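GAF (Saccharomyces cerevisiae, PDB 1F5M) reduces the free R-enantiomer of methionine sulfoxide back to methionine, with thioredoxin as the electron donor, and so protects yeast against oxidative stress. Local coordinates at the interface of chains A and B. Residues are numbered along the deposited sequence; one frame, centred on the assembly and turned at random. Chains: chain A/B, GAF.

Contact 1: the interface of chains A and B. Residues chain A 41-44, 47, 82-84; chain B 42-43, 47, 82-84.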
# COMPACT_ATOMS: atom_id res chain seq x y z
N ASN A 41 10.57 11.45 -0.09
CA ASN A 41 10.41 10.14 -0.74
C ASN A 41 8.93 9.89 -1.01
O ASN A 41 8.11 9.72 -0.09
CB ASN A 41 11.00 9.02 0.13
CG ASN A 41 10.96 7.66 -0.57
OD1 ASN A 41 11.97 7.19 -1.14
ND2 ASN A 41 9.78 7.02 -0.55
N TRP A 42 8.57 9.89 -2.29
CA TRP A 42 7.15 9.75 -2.59
C TRP A 42 6.54 8.39 -2.25
O TRP A 42 5.38 8.32 -1.82
CB TRP A 42 6.89 10.16 -4.05
CG TRP A 42 7.36 9.18 -5.05
CD1 TRP A 42 8.54 9.21 -5.76
CD2 TRP A 42 6.64 8.03 -5.53
NE1 TRP A 42 8.58 8.16 -6.67
CE2 TRP A 42 7.43 7.42 -6.54
CE3 TRP A 42 5.39 7.47 -5.21
CZ2 TRP A 42 7.01 6.27 -7.23
CZ3 TRP A 42 4.98 6.32 -5.91
CH2 TRP A 42 5.78 5.74 -6.90
N VAL A 43 7.29 7.30 -2.39
CA VAL A 43 6.69 6.00 -2.06
C VAL A 43 6.28 6.05 -0.61
O VAL A 43 5.16 5.68 -0.27
CB VAL A 43 7.65 4.84 -2.30
CG1 VAL A 43 6.98 3.53 -1.98
CG2 VAL A 43 8.07 4.81 -3.75
N CYS A 44 7.19 6.51 0.25
CA CYS A 44 6.93 6.62 1.68
C CYS A 44 5.72 7.44 2.01
O CYS A 44 4.83 6.99 2.77
CB CYS A 44 8.15 7.23 2.40
SG CYS A 44 7.89 7.68 4.15
N SER A 47 2.40 5.84 0.61
CA SER A 47 2.02 4.64 1.30
C SER A 47 1.27 5.04 2.55
O SER A 47 0.20 4.50 2.80
CB SER A 47 3.25 3.82 1.69
OG SER A 47 3.84 3.22 0.53
N LEU A 82 0.95 1.59 -11.26
CA LEU A 82 0.43 1.27 -9.92
C LEU A 82 1.38 1.76 -8.83
O LEU A 82 2.58 1.56 -8.95
CB LEU A 82 0.25 -0.25 -9.77
CG LEU A 82 -0.96 -0.82 -9.00
CD1 LEU A 82 -0.54 -2.16 -8.33
CD2 LEU A 82 -1.51 0.12 -7.98
N GLY A 83 0.84 2.42 -7.81
CA GLY A 83 1.62 2.93 -6.69
C GLY A 83 1.01 2.39 -5.41
O GLY A 83 0.16 1.49 -5.49
N PRO A 84 1.38 2.89 -4.22
CA PRO A 84 0.81 2.36 -2.98
C PRO A 84 -0.69 2.45 -2.89
O PRO A 84 -1.32 3.42 -3.39
CB PRO A 84 1.47 3.19 -1.87
CG PRO A 84 2.80 3.56 -2.49
CD PRO A 84 2.39 3.92 -3.92
N TRP B 42 9.32 -1.69 -9.21
CA TRP B 42 9.19 -2.28 -7.89
C TRP B 42 8.09 -1.79 -7.05
O TRP B 42 7.60 -2.55 -6.19
CB TRP B 42 10.49 -2.21 -7.09
CG TRP B 42 10.89 -0.86 -6.61
CD1 TRP B 42 11.85 -0.05 -7.16
CD2 TRP B 42 10.44 -0.19 -5.42
NE1 TRP B 42 12.03 1.07 -6.38
CE2 TRP B 42 11.17 1.00 -5.30
CE3 TRP B 42 9.49 -0.50 -4.43
CZ2 TRP B 42 10.99 1.90 -4.24
CZ3 TRP B 42 9.31 0.39 -3.36
CH2 TRP B 42 10.06 1.58 -3.28
N VAL B 43 7.65 -0.55 -7.28
CA VAL B 43 6.56 -0.04 -6.46
C VAL B 43 5.29 -0.79 -6.80
O VAL B 43 4.54 -1.19 -5.93
CB VAL B 43 6.31 1.50 -6.65
CG1 VAL B 43 5.12 1.95 -5.79
CG2 VAL B 43 7.55 2.30 -6.21
N SER B 47 3.44 -3.22 -4.20
CA SER B 47 2.13 -2.82 -3.74
C SER B 47 1.16 -3.98 -3.86
O SER B 47 0.38 -4.19 -2.96
CB SER B 47 1.62 -1.63 -4.56
OG SER B 47 2.41 -0.49 -4.25
N LEU B 82 10.31 3.47 4.19
CA LEU B 82 8.96 2.89 4.11
C LEU B 82 8.49 2.72 2.66
O LEU B 82 8.54 3.68 1.88
CB LEU B 82 7.96 3.82 4.82
CG LEU B 82 6.73 3.23 5.55
CD1 LEU B 82 5.59 4.22 5.49
CD2 LEU B 82 6.34 1.92 5.03
N GLY B 83 8.03 1.50 2.32
CA GLY B 83 7.52 1.16 0.99
C GLY B 83 6.05 0.80 1.13
O GLY B 83 5.44 1.07 2.18
N PRO B 84 5.42 0.19 0.09
CA PRO B 84 4.00 -0.21 0.10
C PRO B 84 3.60 -1.17 1.20
O PRO B 84 4.34 -2.14 1.55
CB PRO B 84 3.80 -0.83 -1.29
CG PRO B 84 4.82 -0.12 -2.15
CD PRO B 84 6.04 -0.08 -1.21
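The hydroxyl OG of A:Ser47 is, with its symmetry twin in B:Ser47, the best-held polar atom here, gripped by two unequal bonds. Its one hydrogen is aimed chiefly at the backbone carbonyl O of A:Val43, one turn earlier in its own helix, at 2.9 Å. It can be shared only weakly across the interface with B:Gly83 O, 3.2 Å from OG of A:Ser47. Its chi1 of -71° sets OG anti to the carbonyl carbon and beside its own backbone N, and the hydroxyl comes to A:Val43 O from above the carbonyl plane, 42° out of it. B:Ser47 repeats both bonds, with B:Val43 O and A:Gly83 O. Serine suits the place: its short side chain stays close to the helix and still presents an OH to the neighbouring strand.

Beside the serines, on the side of the indoles, the valines meet tip to tip, A:Val43 CG2 against B:Val43 CG2 at 3.6 Å. Each CG2 is wedged further by the far corner of the opposing indole, B:Trp42 CH2 lying 3.8 Å from A:Val43 CG2. The same methyl also sits 3.7 Å above the centre of its own A:Trp42 ring, so it is packed by both chains. Each indole is turned by chi1 (73° in A:Trp42) into the crowded position between backbone N and carbonyl carbon, which lays it over the neighbouring valine. The other branch, CG1, anti to the backbone N, reaches the partner's strand: A:Val43 CG1 lies 3.8 Å from B:Pro84 CD, the two side chains crossing obliquely, and also touches B:Gly83 CA. Beta-branching lets one valine serve two surfaces, and the glycine, lacking a side chain, lets the methyl come down on the backbone. At the rim A:Cys44 SG rests against B:Leu82 CB at 3.9 Å.

In the fold, the first turns of helix 42-59 from each chain meet about the two-fold axis, each set against strand 79-85 of its partner.

Contact 2: the interface of chains A and B. Residues chain A 82, 85, 87-92, 125; chain B 9-10, 12-13, 35, 47-48, 51-52.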
# COMPACT_ATOMS: atom_id res chain seq x y z
N LEU A 82 0.95 1.59 -11.26
CA LEU A 82 0.43 1.27 -9.92
C LEU A 82 1.38 1.76 -8.83
O LEU A 82 2.58 1.56 -8.95
CB LEU A 82 0.25 -0.25 -9.77
CG LEU A 82 -0.96 -0.82 -9.00
CD1 LEU A 82 -0.54 -2.16 -8.33
CD2 LEU A 82 -1.51 0.12 -7.98
N PHE A 85 -1.25 1.46 -2.22
CA PHE A 85 -2.71 1.42 -2.04
C PHE A 85 -3.15 0.55 -0.90
O PHE A 85 -2.38 -0.29 -0.42
CB PHE A 85 -3.40 0.92 -3.35
CG PHE A 85 -3.18 -0.57 -3.63
CD1 PHE A 85 -4.01 -1.54 -3.06
CD2 PHE A 85 -2.14 -0.99 -4.45
CE1 PHE A 85 -3.80 -2.91 -3.29
CE2 PHE A 85 -1.92 -2.33 -4.69
CZ PHE A 85 -2.76 -3.31 -4.10
N GLY A 87 -6.23 -2.07 -0.04
CA GLY A 87 -7.31 -2.72 -0.78
C GLY A 87 -6.89 -4.02 -1.45
O GLY A 87 -5.92 -4.64 -1.01
N LYS A 88 -7.63 -4.44 -2.49
CA LYS A 88 -7.28 -5.70 -3.18
C LYS A 88 -6.34 -5.42 -4.35
O LYS A 88 -6.22 -4.28 -4.78
CB LYS A 88 -8.54 -6.46 -3.67
CG LYS A 88 -9.51 -6.79 -2.53
CD LYS A 88 -10.68 -7.66 -3.00
CE LYS A 88 -11.66 -7.89 -1.84
NZ LYS A 88 -12.78 -8.77 -2.30
N VAL A 89 -5.69 -6.47 -4.85
CA VAL A 89 -4.75 -6.39 -5.99
C VAL A 89 -5.43 -5.61 -7.13
O VAL A 89 -6.61 -5.79 -7.40
CB VAL A 89 -4.34 -7.84 -6.38
CG1 VAL A 89 -3.63 -7.90 -7.74
CG2 VAL A 89 -3.39 -8.35 -5.26
N ALA A 90 -4.64 -4.75 -7.76
CA ALA A 90 -5.09 -3.82 -8.77
C ALA A 90 -4.30 -3.89 -10.06
O ALA A 90 -3.22 -4.47 -10.11
CB ALA A 90 -5.00 -2.39 -8.19
N CYS A 91 -4.87 -3.28 -11.12
CA CYS A 91 -4.26 -3.20 -12.42
C CYS A 91 -2.89 -2.54 -12.34
O CYS A 91 -2.72 -1.53 -11.65
CB CYS A 91 -5.17 -2.39 -13.38
SG CYS A 91 -6.94 -2.81 -13.34
N GLN A 92 -1.92 -3.07 -13.07
CA GLN A 92 -0.55 -2.56 -13.01
C GLN A 92 -0.24 -1.28 -13.76
O GLN A 92 0.63 -0.51 -13.35
CB GLN A 92 0.42 -3.64 -13.48
CG GLN A 92 0.24 -4.94 -12.72
CD GLN A 92 -0.66 -5.93 -13.44
OE1 GLN A 92 -1.59 -5.54 -14.16
NE2 GLN A 92 -0.39 -7.23 -13.25
N CYS A 125 -10.56 -2.89 -11.84
CA CYS A 125 -9.51 -3.68 -11.19
C CYS A 125 -10.18 -4.60 -10.18
O CYS A 125 -9.70 -5.71 -9.92
CB CYS A 125 -8.42 -2.81 -10.52
SG CYS A 125 -7.67 -1.68 -11.75
N HIS B 9 -8.39 -8.23 -11.41
CA HIS B 9 -7.16 -8.26 -10.62
C HIS B 9 -7.43 -8.61 -9.16
O HIS B 9 -6.69 -9.40 -8.55
CB HIS B 9 -6.42 -6.91 -10.68
CG HIS B 9 -5.65 -6.71 -11.94
ND1 HIS B 9 -6.25 -6.48 -13.16
CD2 HIS B 9 -4.32 -6.76 -12.19
CE1 HIS B 9 -5.33 -6.41 -14.10
NE2 HIS B 9 -4.15 -6.57 -13.54
N ALA B 10 -8.50 -8.05 -8.62
CA ALA B 10 -8.85 -8.28 -7.23
C ALA B 10 -9.06 -9.77 -6.85
O ALA B 10 -8.91 -10.15 -5.67
CB ALA B 10 -10.09 -7.47 -6.89
N HIS B 12 -7.24 -12.29 -7.18
CA HIS B 12 -6.10 -13.00 -6.64
C HIS B 12 -6.22 -13.10 -5.14
O HIS B 12 -5.54 -13.90 -4.48
CB HIS B 12 -4.82 -12.25 -6.97
CG HIS B 12 -4.41 -12.41 -8.39
ND1 HIS B 12 -3.78 -13.54 -8.86
CD2 HIS B 12 -4.56 -11.58 -9.45
CE1 HIS B 12 -3.56 -13.40 -10.15
NE2 HIS B 12 -4.02 -12.22 -10.53
N VAL B 13 -7.09 -12.28 -4.59
CA VAL B 13 -7.26 -12.22 -3.15
C VAL B 13 -8.66 -12.70 -2.76
O VAL B 13 -9.09 -12.58 -1.61
CB VAL B 13 -6.93 -10.73 -2.74
CG1 VAL B 13 -7.89 -10.22 -1.75
CG2 VAL B 13 -5.47 -10.63 -2.30
N LEU B 35 1.31 -11.61 -11.50
CA LEU B 35 1.07 -10.18 -11.38
C LEU B 35 2.30 -9.34 -11.66
O LEU B 35 2.17 -8.19 -12.11
CB LEU B 35 0.55 -9.85 -9.98
CG LEU B 35 -0.88 -10.33 -9.72
CD1 LEU B 35 -1.19 -10.32 -8.24
CD2 LEU B 35 -1.86 -9.45 -10.50
N SER B 47 3.44 -3.22 -4.20
CA SER B 47 2.13 -2.82 -3.74
C SER B 47 1.16 -3.98 -3.86
O SER B 47 0.38 -4.19 -2.96
CB SER B 47 1.62 -1.63 -4.56
OG SER B 47 2.41 -0.49 -4.25
N ASN B 48 1.15 -4.69 -4.99
CA ASN B 48 0.24 -5.83 -5.13
C ASN B 48 0.71 -6.94 -4.18
O ASN B 48 -0.11 -7.63 -3.56
CB ASN B 48 0.21 -6.35 -6.56
CG ASN B 48 -0.85 -5.61 -7.39
OD1 ASN B 48 -1.81 -5.13 -6.84
ND2 ASN B 48 -0.67 -5.56 -8.68
N SER B 51 -0.78 -6.53 -0.79
CA SER B 51 -2.17 -6.94 -0.73
C SER B 51 -2.34 -8.49 -0.68
O SER B 51 -3.22 -9.03 -0.01
CB SER B 51 -2.89 -6.38 -1.95
OG SER B 51 -4.22 -6.73 -1.92
N LEU B 52 -1.48 -9.21 -1.39
CA LEU B 52 -1.49 -10.67 -1.45
C LEU B 52 -1.21 -11.20 -0.03
O LEU B 52 -2.00 -12.00 0.53
CB LEU B 52 -0.39 -11.19 -2.42
CG LEU B 52 -0.72 -11.09 -3.93
CD1 LEU B 52 0.44 -11.60 -4.82
CD2 LEU B 52 -2.01 -11.92 -4.18
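This is one flank of a two-fold symmetric homodimer interface between GAF domains, in which the N-terminal 3-10 helix 9-13 and helices 21-36 and 42-59 of chain B clasp the end of strand 79-85 of chain A, the segment after it and the loop carrying A:Cys125. The structure alone does not show whether this deposited dimer forms in the cell.

The carboxamide of B:Asn48 pairs with the backbone of A:Ala90 as another peptide would. OD1 takes the A:Ala90 N-H on a lone pair at 3.0 Å, nearly straight (166° at H), and ND2 gives to A:Ala90 O at 3.1 Å. Two bonds to one residue fix the rotation of the amide, for which asparagine has the right donor and acceptor. One turn on, B:Ser51 OG donates to a lone pair of A:Gly87 O at 2.8 Å.

A:Val89 plugs in among B:Asn48, B:Leu35, B:Ser51 and B:Leu52, with 115 Å² hidden. Its branching serves two sides: CG1 meets B:Leu35 CD1 tip to tip in a tight 3.5 Å contact, while CG2 faces B:Ser51 and B:Leu52. A:Phe85 stands across B:Asn48, its CE2 and CZ against B:Ser47 and B:Asn48 OD1.

B:His9 lies flat under A:Cys91, whose CA sits 3.5 Å over the ring centre; an imidazole offers this face and still an N-H at its rim. NE2 of B:His9 donates to A:Gln92 OE1 in a short (2.8 Å) but bent bond (142° at H), OE1 tilted out of the ring plane. Bent at chi2 (95°), A:Gln92 turns its NE2 to a lone pair of B:Leu35 O, so one amide on a long enough chain bridges two elements of chain B. An alanine here would lose both bonds and would probably leave B:His9 and the end of helix 21-36 less firmly tied to chain A. B:Ala10 N donates almost along the C=O axis to A:Cys125 O at 2.9 Å; the A:Cys91–A:Cys125 disulfide is likely to be redox-active in this reductase family.

The C-alpha centres of contact 1 and contact 2 lie about 13 Å apart, and the two share A:Leu82 and B:Ser47. Contact 1 uses the start of helix 42-59 from both chains, about the two-fold axis, each against the partner's strand 79-85; contact 2 continues along the helix of chain B and outward to the N-terminal elements. The axis region is mainly apolar, whereas the flank is rich in directed hydrogen bonds. Because symmetry repeats the flank with chains exchanged, the centre is bracketed on both sides, which should fix the subunits' relative orientation and couple the A:Cys91–A:Cys125 disulfide region to the partner chain.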